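Local coordinates for ornithine carbamoyltransferase (Giardia intestinalis, PDB 3GRF), which probably catalyses carbamoyl transfer between carbamoyl phosphate and ornithine, the reaction that links ornithine and citrulline in the parasite's arginine degradation pathway, at residues Y23-K32 / N309-F320; K5-I13 / A118-N127. All coordinates share one frame; numbering follows the deposited sequence.

From the N terminus, the chain runs through the loop 5-13, enters helix 18-33, and only then reaches 118-127 and, near its other end, 309-320. The four segments therefore alternate: contact 2 opens first and closes at strand 125-127, inside the carbamoyl-phosphate domain, whereas contact 1 opens at 23-32 and closes 277 residues later on the C-terminal helix 303-322. The two loops cross. Contact 2 lays the N-terminal loop along the edge of a parallel sheet; contact 1 ties the N-terminal helix to the last helix of the chain. Their centres lie about 19 Å apart, yet they meet where V317 CG1 packs against L10 CD2 at 3.7 Å.

Contact 1: residues Y23-K32 / N309-F320; sequences YLIDRALDMK and NRLHSAMAVLDF
Two nitrogens of one guanidinium converge on D319 OD2: R27 NH2 at 2.9 Å, in a salt bridge, and R27 NE in a weaker bond. NH2 comes from above the carboxylate plane, 41° out of it, while the other oxygen, OD1, pairs with R41. This bridge joins two crossing helices whose axes approach to 7.9 Å at 121°, the N-terminal helix of the carbamoyl-phosphate domain and the C-terminal helix, which in the transcarbamylase fold returns to that domain. With CG anti to its own N, R27 heads for the other helix, and the bend at chi2 (112°) turns the guanidinium across the D319 side chain.

At the crossing, A28 and S313 have CA atoms 4.9 Å apart, and A316 CB is a knob set among L24, R27, A28 and M31. L24 CD1 lies 3.6 Å from F320 CB, and Y23 CE2 comes within 3.7 Å of F320 CD1, the two rings meeting obliquely. M31 and M315 run past each other in opposite directions, M31 SD lying 3.7 Å from A316 N.

Beyond the crossing, K32 NZ donates to N309 OD1 at 3.1 Å, in the carbonyl plane on a lone pair. That ammonium also pairs with E147, and N309 ND2 with T144 and E147. The extended K32 chain crosses H312, its CG lying over the ring centre in a CH-pi contact, 3.4 Å from the centroid.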
# COMPACT_ATOMS: atom_id res chain seq x y z
N TYR A 23 -11.23 16.31 24.41
CA TYR A 23 -10.84 17.06 23.21
C TYR A 23 -10.80 16.14 21.97
O TYR A 23 -11.28 16.50 20.92
CB TYR A 23 -9.49 17.74 23.44
CG TYR A 23 -8.90 18.33 22.18
CD1 TYR A 23 -9.23 19.62 21.78
CD2 TYR A 23 -8.04 17.60 21.40
CE1 TYR A 23 -8.69 20.15 20.59
CE2 TYR A 23 -7.50 18.12 20.26
CZ TYR A 23 -7.85 19.37 19.85
OH TYR A 23 -7.27 19.84 18.70
N LEU A 24 -10.24 14.95 22.11
CA LEU A 24 -10.12 14.03 20.96
C LEU A 24 -11.48 13.62 20.44
O LEU A 24 -11.69 13.56 19.22
CB LEU A 24 -9.29 12.82 21.33
CG LEU A 24 -7.92 12.71 20.63
CD1 LEU A 24 -7.44 14.02 20.04
CD2 LEU A 24 -6.95 12.17 21.60
N ILE A 25 -12.41 13.40 21.38
CA ILE A 25 -13.82 13.03 21.10
C ILE A 25 -14.48 14.14 20.31
O ILE A 25 -14.96 13.90 19.23
CB ILE A 25 -14.63 12.68 22.40
CG1 ILE A 25 -14.23 11.29 22.92
CG2 ILE A 25 -16.11 12.71 22.16
CD1 ILE A 25 -14.32 11.10 24.43
N ASP A 26 -14.44 15.36 20.81
CA ASP A 26 -14.99 16.50 20.09
C ASP A 26 -14.32 16.79 18.75
O ASP A 26 -14.96 17.29 17.81
CB ASP A 26 -14.91 17.74 20.98
CG ASP A 26 -15.76 17.63 22.19
OD1 ASP A 26 -16.82 16.97 22.14
OD2 ASP A 26 -15.36 18.22 23.22
N ARG A 27 -13.02 16.53 18.66
CA ARG A 27 -12.31 16.75 17.39
C ARG A 27 -12.81 15.68 16.37
O ARG A 27 -13.16 15.98 15.23
CB ARG A 27 -10.81 16.68 17.64
CG ARG A 27 -9.96 16.97 16.45
CD ARG A 27 -9.27 18.25 16.70
NE ARG A 27 -8.29 18.55 15.67
CZ ARG A 27 -8.04 19.77 15.23
NH1 ARG A 27 -8.72 20.80 15.71
NH2 ARG A 27 -7.14 19.94 14.29
N ALA A 28 -12.88 14.43 16.82
CA ALA A 28 -13.41 13.33 15.99
C ALA A 28 -14.79 13.70 15.49
O ALA A 28 -15.13 13.45 14.35
CB ALA A 28 -13.50 12.03 16.82
N LEU A 29 -15.62 14.22 16.39
CA LEU A 29 -17.00 14.58 16.06
C LEU A 29 -17.04 15.73 15.05
O LEU A 29 -17.87 15.76 14.13
CB LEU A 29 -17.76 14.96 17.32
CG LEU A 29 -18.25 13.86 18.24
CD1 LEU A 29 -18.75 14.52 19.52
CD2 LEU A 29 -19.34 13.03 17.51
N ASP A 30 -16.13 16.67 15.21
CA ASP A 30 -16.11 17.79 14.24
C ASP A 30 -15.53 17.39 12.91
O ASP A 30 -15.92 17.93 11.89
CB ASP A 30 -15.36 19.01 14.76
CG ASP A 30 -15.50 20.21 13.81
OD1 ASP A 30 -14.49 20.73 13.32
OD2 ASP A 30 -16.65 20.62 13.52
N MET A 31 -14.59 16.45 12.91
CA MET A 31 -14.05 15.90 11.65
C MET A 31 -15.04 15.01 10.94
O MET A 31 -14.98 14.89 9.73
CB MET A 31 -12.78 15.08 11.90
CG MET A 31 -11.66 15.89 12.49
SD MET A 31 -10.33 14.83 12.92
CE MET A 31 -8.95 15.97 12.97
N LYS A 32 -15.92 14.36 11.70
CA LYS A 32 -17.05 13.64 11.11
C LYS A 32 -18.00 14.47 10.33
O LYS A 32 -18.41 14.09 9.20
CB LYS A 32 -17.81 12.84 12.15
CG LYS A 32 -18.63 11.76 11.46
CD LYS A 32 -19.38 10.89 12.47
CE LYS A 32 -20.20 9.85 11.70
NZ LYS A 32 -20.98 8.96 12.60
N ASN A 309 -16.95 4.73 12.92
CA ASN A 309 -16.37 5.81 13.75
C ASN A 309 -14.89 5.57 14.09
O ASN A 309 -14.20 6.46 14.56
CB ASN A 309 -17.19 6.01 15.05
CG ASN A 309 -18.47 6.80 14.81
OD1 ASN A 309 -18.56 7.62 13.89
ND2 ASN A 309 -19.46 6.58 15.66
N ARG A 310 -14.39 4.37 13.80
CA ARG A 310 -12.96 4.10 13.83
C ARG A 310 -12.23 5.10 12.96
O ARG A 310 -11.15 5.57 13.32
CB ARG A 310 -12.60 2.66 13.39
CG ARG A 310 -12.98 1.56 14.41
CD ARG A 310 -12.27 1.79 15.77
NE ARG A 310 -10.82 1.61 15.59
CZ ARG A 310 -10.20 0.42 15.49
NH1 ARG A 310 -10.85 -0.72 15.64
NH2 ARG A 310 -8.89 0.39 15.25
N LEU A 311 -12.87 5.46 11.84
CA LEU A 311 -12.28 6.38 10.87
C LEU A 311 -12.05 7.75 11.50
O LEU A 311 -10.94 8.25 11.55
CB LEU A 311 -13.14 6.48 9.57
CG LEU A 311 -12.79 7.67 8.62
CD1 LEU A 311 -11.32 7.65 8.12
CD2 LEU A 311 -13.74 7.89 7.49
N HIS A 312 -13.14 8.37 11.93
CA HIS A 312 -13.05 9.73 12.45
C HIS A 312 -12.25 9.82 13.76
O HIS A 312 -11.55 10.78 14.01
CB HIS A 312 -14.48 10.24 12.65
CG HIS A 312 -15.38 9.95 11.49
ND1 HIS A 312 -15.18 10.49 10.24
CD2 HIS A 312 -16.44 9.12 11.38
CE1 HIS A 312 -16.11 10.04 9.43
NE2 HIS A 312 -16.89 9.21 10.10
N SER A 313 -12.38 8.83 14.63
CA SER A 313 -11.54 8.81 15.86
C SER A 313 -10.05 8.57 15.55
O SER A 313 -9.17 8.97 16.31
CB SER A 313 -12.09 7.77 16.79
OG SER A 313 -12.17 6.54 16.09
N ALA A 314 -9.78 7.96 14.42
CA ALA A 314 -8.40 7.75 14.00
C ALA A 314 -7.83 9.04 13.51
O ALA A 314 -6.69 9.35 13.82
CB ALA A 314 -8.28 6.65 12.91
N MET A 315 -8.62 9.82 12.74
CA MET A 315 -8.13 11.07 12.17
C MET A 315 -7.78 12.02 13.31
O MET A 315 -6.85 12.82 13.19
CB MET A 315 -9.19 11.75 11.29
CG MET A 315 -9.74 10.96 10.10
SD MET A 315 -11.12 11.75 9.23
CE MET A 315 -12.12 12.38 10.56
N ALA A 316 -8.57 11.97 14.38
CA ALA A 316 -8.38 12.84 15.54
C ALA A 316 -7.13 12.46 16.26
O ALA A 316 -6.32 13.29 16.62
CB ALA A 316 -9.59 12.77 16.48
N VAL A 317 -6.97 11.17 16.55
CA VAL A 317 -5.77 10.76 17.23
C VAL A 317 -4.46 11.04 16.49
O VAL A 317 -3.50 11.54 17.08
CB VAL A 317 -5.85 9.25 17.53
CG1 VAL A 317 -4.55 8.81 18.09
CG2 VAL A 317 -7.02 8.99 18.49
N LEU A 318 -4.42 10.70 15.19
CA LEU A 318 -3.26 10.95 14.32
C LEU A 318 -2.99 12.45 14.27
O LEU A 318 -1.91 12.88 14.49
CB LEU A 318 -3.50 10.38 12.92
CG LEU A 318 -3.58 8.81 12.92
CD1 LEU A 318 -4.12 8.20 11.64
CD2 LEU A 318 -2.22 8.20 13.26
N ASP A 319 -4.01 13.24 14.01
CA ASP A 319 -3.84 14.68 13.95
C ASP A 319 -3.19 15.23 15.19
O ASP A 319 -2.20 15.96 15.13
CB ASP A 319 -5.19 15.37 13.75
CG ASP A 319 -5.05 16.86 13.59
OD1 ASP A 319 -4.54 17.26 12.53
OD2 ASP A 319 -5.39 17.61 14.54
N PHE A 320 -3.76 14.88 16.33
CA PHE A 320 -3.27 15.30 17.62
C PHE A 320 -1.83 14.87 17.86
O PHE A 320 -1.05 15.65 18.35
CB PHE A 320 -4.17 14.70 18.69
CG PHE A 320 -3.91 15.21 20.07
CD1 PHE A 320 -4.18 16.52 20.40
CD2 PHE A 320 -3.49 14.34 21.06
CE1 PHE A 320 -4.00 16.97 21.69
CE2 PHE A 320 -3.31 14.78 22.35
CZ PHE A 320 -3.57 16.10 22.66

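Contact 2: residues K5-I13 / A118-N127; sequences KQTRHLLTI and AQHASVPCIN
H9 takes a backbone N-H of C125 on its ring, and the imidazole can be followed outward from its root. H9 CB sits 3.4 Å from C125 O. At CG the ring begins to run under A118 CB, which stands 3.7 Å above its plane, over the centre, in a CH-pi contact with the last turn of helix 111-120; CD2 also lies beneath that methyl. ND1 accepts the backbone N-H of C125 at 2.8 Å; the donor is tilted 16° from the ring plane, so the bond enters close to the ring edge. CE1 has C125 SG as an oblique neighbour, and NE2 ends 3.0 Å from A118 O. Keeping CG beside the backbone N, anti to the carbonyl carbon (chi1 -69°), directs the ring toward the end of that helix.

Beyond H9 the backbones pair as a single parallel beta bridge, L10 with I126. L10 N donates to C125 O at 2.9 Å, and L10 O receives N127 N at a nearly straight 172°. Strand 125-127 bonds on its other side to strand 103-107, through C104 and A106, so the loop adds to the edge of the four-stranded sheet. L10 CD2 packs on I126 CG2 at 3.9 Å. N127 ND2 reaches past the bridge to L11 O at 3.0 Å, while its OD1 accepts from L129 N, which holds the amide at both ends.

Because C125 N donates to ND1, that nitrogen is probably unprotonated, consistent with a neutral imidazole; a proton there would face the C125 N-H and abolish the bond joining ring to strand.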
# COMPACT_ATOMS: atom_id res chain seq x y z
N LYS A 5 11.40 8.89 24.37
CA LYS A 5 11.77 9.59 25.59
C LYS A 5 11.52 11.10 25.44
O LYS A 5 12.28 11.84 24.84
CB LYS A 5 13.21 9.25 25.99
CG LYS A 5 14.23 10.34 25.69
CD LYS A 5 15.62 9.89 26.10
CE LYS A 5 16.49 9.59 24.90
NZ LYS A 5 17.15 8.26 25.02
N GLN A 6 10.43 11.46 26.03
CA GLN A 6 9.98 12.80 25.94
C GLN A 6 9.08 12.91 24.72
O GLN A 6 8.40 13.93 24.55
CB GLN A 6 11.16 13.77 25.90
CG GLN A 6 11.58 14.26 27.26
CD GLN A 6 10.68 15.35 27.77
OE1 GLN A 6 9.54 15.09 28.14
NE2 GLN A 6 10.99 16.63 27.87
N THR A 7 9.10 11.88 23.83
CA THR A 7 8.06 11.76 22.83
C THR A 7 6.80 11.15 23.46
O THR A 7 6.87 10.13 24.15
CB THR A 7 8.56 10.93 21.65
OG1 THR A 7 9.73 11.56 21.12
CG2 THR A 7 7.52 10.83 20.55
N ARG A 8 5.65 11.77 23.24
CA ARG A 8 4.38 11.20 23.71
C ARG A 8 3.89 10.08 22.82
O ARG A 8 3.79 10.25 21.61
CB ARG A 8 3.28 12.27 23.86
CG ARG A 8 3.36 13.05 25.14
CD ARG A 8 2.15 12.76 26.02
NE ARG A 8 1.22 13.87 25.95
CZ ARG A 8 -0.08 13.84 26.26
NH1 ARG A 8 -0.69 12.74 26.68
NH2 ARG A 8 -0.75 14.95 26.12
N HIS A 9 3.54 8.96 23.46
CA HIS A 9 3.01 7.76 22.86
C HIS A 9 1.54 7.60 23.25
O HIS A 9 0.98 8.47 23.94
CB HIS A 9 3.80 6.55 23.34
CG HIS A 9 5.24 6.56 22.76
ND1 HIS A 9 5.48 6.41 21.41
CD2 HIS A 9 6.46 6.72 23.34
CE1 HIS A 9 6.77 6.47 21.18
NE2 HIS A 9 7.39 6.65 22.34
N LEU A 10 0.92 6.51 22.86
CA LEU A 10 -0.46 6.19 23.20
C LEU A 10 -0.50 4.69 23.21
O LEU A 10 -0.88 4.05 22.23
CB LEU A 10 -1.47 6.75 22.15
CG LEU A 10 -2.98 6.66 22.40
CD1 LEU A 10 -3.42 7.63 23.49
CD2 LEU A 10 -3.78 6.94 21.13
N LEU A 11 -0.10 4.10 24.33
CA LEU A 11 -0.05 2.67 24.49
C LEU A 11 -1.34 2.16 25.15
O LEU A 11 -1.71 1.00 24.99
CB LEU A 11 1.18 2.27 25.29
CG LEU A 11 2.63 2.58 24.83
CD1 LEU A 11 3.50 1.37 25.05
CD2 LEU A 11 2.79 3.03 23.37
N THR A 12 -2.01 3.06 25.89
CA THR A 12 -3.31 2.80 26.48
C THR A 12 -4.01 4.14 26.48
O THR A 12 -3.39 5.16 26.18
CB THR A 12 -3.22 2.15 27.93
OG1 THR A 12 -2.75 3.08 28.90
CG2 THR A 12 -2.29 0.98 27.94
N ILE A 13 -5.30 4.15 26.80
CA ILE A 13 -6.04 5.40 26.67
C ILE A 13 -5.73 6.37 27.80
O ILE A 13 -5.89 7.59 27.64
CB ILE A 13 -7.56 5.19 26.44
CG1 ILE A 13 -8.16 6.41 25.76
CG2 ILE A 13 -8.30 4.85 27.77
CD1 ILE A 13 -7.69 6.62 24.34
N ALA A 118 8.22 1.56 21.03
CA ALA A 118 8.00 2.90 21.56
C ALA A 118 9.23 3.42 22.35
O ALA A 118 9.59 4.58 22.23
CB ALA A 118 6.72 2.93 22.42
N GLN A 119 9.86 2.56 23.16
CA GLN A 119 11.02 2.98 23.98
C GLN A 119 12.02 3.78 23.15
O GLN A 119 12.43 4.89 23.53
CB GLN A 119 11.72 1.74 24.55
CG GLN A 119 12.36 1.87 25.93
CD GLN A 119 12.27 0.55 26.70
OE1 GLN A 119 11.23 0.24 27.32
NE2 GLN A 119 13.34 -0.25 26.64
N HIS A 120 12.37 3.23 21.98
CA HIS A 120 13.47 3.80 21.17
C HIS A 120 13.00 4.74 20.08
O HIS A 120 13.81 5.39 19.45
CB HIS A 120 14.29 2.70 20.51
CG HIS A 120 14.76 1.66 21.47
ND1 HIS A 120 15.85 1.84 22.28
CD2 HIS A 120 14.27 0.43 21.75
CE1 HIS A 120 16.03 0.76 23.01
NE2 HIS A 120 15.08 -0.11 22.71
N ALA A 121 11.70 4.77 19.86
CA ALA A 121 11.10 5.60 18.84
C ALA A 121 11.09 7.05 19.29
O ALA A 121 10.92 7.37 20.46
CB ALA A 121 9.70 5.12 18.52
N SER A 122 11.33 7.93 18.34
CA SER A 122 11.37 9.37 18.55
C SER A 122 10.26 10.11 17.76
O SER A 122 10.28 11.33 17.67
CB SER A 122 12.74 9.88 18.14
OG SER A 122 12.87 11.27 18.43
N VAL A 123 9.31 9.38 17.18
CA VAL A 123 8.04 9.93 16.66
C VAL A 123 6.94 9.29 17.51
O VAL A 123 7.17 8.27 18.12
CB VAL A 123 7.83 9.60 15.13
CG1 VAL A 123 8.88 10.30 14.27
CG2 VAL A 123 7.89 8.10 14.87
N PRO A 124 5.76 9.91 17.60
CA PRO A 124 4.69 9.21 18.37
C PRO A 124 4.35 7.75 17.93
O PRO A 124 4.11 7.49 16.76
CB PRO A 124 3.47 10.11 18.19
CG PRO A 124 3.98 11.43 17.77
CD PRO A 124 5.34 11.24 17.13
N CYS A 125 4.29 6.82 18.87
CA CYS A 125 3.79 5.46 18.55
C CYS A 125 2.46 5.13 19.29
O CYS A 125 2.23 5.49 20.46
CB CYS A 125 4.83 4.34 18.81
SG CYS A 125 6.46 4.57 18.11
N ILE A 126 1.57 4.49 18.56
CA ILE A 126 0.20 4.30 18.96
C ILE A 126 -0.01 2.80 18.88
O ILE A 126 0.34 2.20 17.90
CB ILE A 126 -0.78 5.03 18.04
CG1 ILE A 126 -0.61 6.55 18.22
CG2 ILE A 126 -2.23 4.62 18.37
CD1 ILE A 126 -1.03 7.35 17.00
N ASN A 127 -0.52 2.21 19.96
CA ASN A 127 -0.85 0.81 20.01
C ASN A 127 -2.19 0.62 19.27
O ASN A 127 -3.22 1.15 19.68
CB ASN A 127 -0.92 0.39 21.49
CG ASN A 127 -1.61 -0.93 21.71
OD1 ASN A 127 -1.57 -1.80 20.86
ND2 ASN A 127 -2.20 -1.10 22.88